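Local structure of delta (Bacillus subtilis, 3ZH9) at residues S104-P109 with K132-H137. The protein probably serves as the clamp-loader subunit that opens the beta sliding clamp, so that the ring can be loaded onto primed DNA for replication. Numbering follows the deposited sequence.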
# COMPACT_ATOMS: atom_id res chain seq x y z
N SER A 104 26.08 -1.79 -18.23
CA SER A 104 26.60 -0.99 -19.33
C SER A 104 25.63 0.09 -19.76
O SER A 104 26.02 1.23 -19.98
CB SER A 104 26.94 -1.86 -20.54
OG SER A 104 28.17 -2.54 -20.36
N TYR A 105 24.35 -0.27 -19.90
CA TYR A 105 23.33 0.69 -20.30
C TYR A 105 23.16 1.85 -19.32
O TYR A 105 23.15 3.00 -19.73
CB TYR A 105 21.95 0.04 -20.54
CG TYR A 105 20.94 1.08 -20.97
CD1 TYR A 105 20.83 1.46 -22.31
CD2 TYR A 105 20.15 1.74 -20.04
CE1 TYR A 105 19.94 2.44 -22.71
CE2 TYR A 105 19.27 2.73 -20.42
CZ TYR A 105 19.16 3.07 -21.75
OH TYR A 105 18.28 4.06 -22.15
N ILE A 106 23.01 1.56 -18.03
CA ILE A 106 22.75 2.65 -17.08
C ILE A 106 23.98 3.55 -16.93
O ILE A 106 23.87 4.71 -16.57
CB ILE A 106 22.27 2.18 -15.68
CG1 ILE A 106 23.44 1.73 -14.82
CG2 ILE A 106 21.14 1.10 -15.77
CD1 ILE A 106 23.01 1.49 -13.38
N GLN A 107 25.15 3.00 -17.24
CA GLN A 107 26.38 3.77 -17.19
C GLN A 107 26.50 4.70 -18.39
O GLN A 107 27.17 5.73 -18.32
CB GLN A 107 27.58 2.83 -17.10
CG GLN A 107 27.52 1.94 -15.86
CD GLN A 107 28.55 0.84 -15.86
OE1 GLN A 107 29.15 0.52 -16.89
NE2 GLN A 107 28.77 0.23 -14.69
N SER A 108 25.84 4.35 -19.48
CA SER A 108 25.84 5.17 -20.69
C SER A 108 24.49 5.05 -21.39
O SER A 108 24.38 4.37 -22.42
CB SER A 108 26.97 4.73 -21.62
OG SER A 108 26.97 5.51 -22.80
N PRO A 109 23.44 5.67 -20.83
CA PRO A 109 22.08 5.37 -21.28
C PRO A 109 21.70 6.23 -22.48
O PRO A 109 22.42 7.18 -22.79
CB PRO A 109 21.22 5.74 -20.06
CG PRO A 109 21.99 6.89 -19.42
CD PRO A 109 23.46 6.56 -19.65
N LYS A 132 25.60 -0.99 -7.04
CA LYS A 132 26.52 0.12 -6.91
C LYS A 132 26.36 1.04 -8.10
O LYS A 132 26.34 2.27 -7.96
CB LYS A 132 27.96 -0.39 -6.78
CG LYS A 132 28.20 -1.27 -5.56
CD LYS A 132 29.66 -1.65 -5.41
CE LYS A 132 29.87 -2.62 -4.25
NZ LYS A 132 31.31 -2.79 -3.92
N ALA A 133 26.19 0.44 -9.28
CA ALA A 133 26.01 1.21 -10.51
C ALA A 133 24.75 2.07 -10.50
O ALA A 133 24.77 3.19 -10.98
CB ALA A 133 26.02 0.28 -11.73
N LEU A 134 23.66 1.53 -9.96
CA LEU A 134 22.41 2.28 -9.83
C LEU A 134 22.52 3.45 -8.85
O LEU A 134 22.03 4.54 -9.12
CB LEU A 134 21.26 1.36 -9.40
CG LEU A 134 20.83 0.36 -10.49
CD1 LEU A 134 19.99 -0.77 -9.91
CD2 LEU A 134 20.10 1.09 -11.62
N LYS A 135 23.15 3.22 -7.72
CA LYS A 135 23.25 4.29 -6.72
C LYS A 135 24.05 5.48 -7.27
O LYS A 135 23.87 6.61 -6.84
CB LYS A 135 23.87 3.75 -5.43
CG LYS A 135 22.98 2.73 -4.73
CD LYS A 135 23.71 2.04 -3.57
CE LYS A 135 24.19 3.06 -2.55
NZ LYS A 135 24.27 2.46 -1.19
N LYS A 136 24.94 5.20 -8.22
CA LYS A 136 25.70 6.25 -8.88
C LYS A 136 24.96 6.88 -10.08
O LYS A 136 24.86 8.10 -10.19
CB LYS A 136 27.08 5.72 -9.33
CG LYS A 136 27.71 6.57 -10.41
CD LYS A 136 29.21 6.73 -10.24
CE LYS A 136 29.93 5.42 -10.20
NZ LYS A 136 31.42 5.57 -10.41
N HIS A 137 24.42 6.05 -10.96
CA HIS A 137 23.87 6.52 -12.23
C HIS A 137 22.35 6.72 -12.27
O HIS A 137 21.85 7.47 -13.11
CB HIS A 137 24.27 5.56 -13.35
CG HIS A 137 25.73 5.56 -13.64
ND1 HIS A 137 26.37 6.62 -14.24
CD2 HIS A 137 26.68 4.62 -13.42
CE1 HIS A 137 27.65 6.34 -14.38
NE2 HIS A 137 27.86 5.13 -13.89
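Ile106 CD1 reaches across to the helix of Ala133 and Leu134 and fills the tight, buried part of this contact. Ile106 CD1 lies 3.4 Å from Leu134 CD2, closer than usual for two methyl groups, and the two side chains cross at about a right angle. Ile106 CD1 is also 3.6 Å from Ala133 CB and touches the Ala133 carbonyl carbon. A chi1 of 81° sets Ile106 CG1 between the backbone N and the carbonyl carbon, and an extended chi2 carries CD1 on to helix 129-137. Helices 99-107 and 129-137 lie side by side against one face of the parallel five-stranded sheet of the P-loop NTPase-like N-terminal region. On the sheet side, Leu134 also meets Leu117 of strand 113-119. The outer side is looser: Gln107 is exposed and His137 partly exposed. Their side chains come closest at Gln107 CG and His137 CD2, 3.7 Å apart. The Gln107 amide is turned 54° from the ring plane. Gln107 CA lies over the centre of the His137 ring, 3.8 Å from the centroid and 7° off its normal, a CH-pi contact. Lys136 CG covers the opposite face, so the imidazole is sandwiched between aliphatic groups. Replacing His137 by an alanine would remove the ring and probably leave a gap between Gln107 and Lys136. No hydrogen bond joins the two segments. His137 NE2 and Lys136 NZ each hydrogen-bond to a glycerol, probably from the crystallisation liquor.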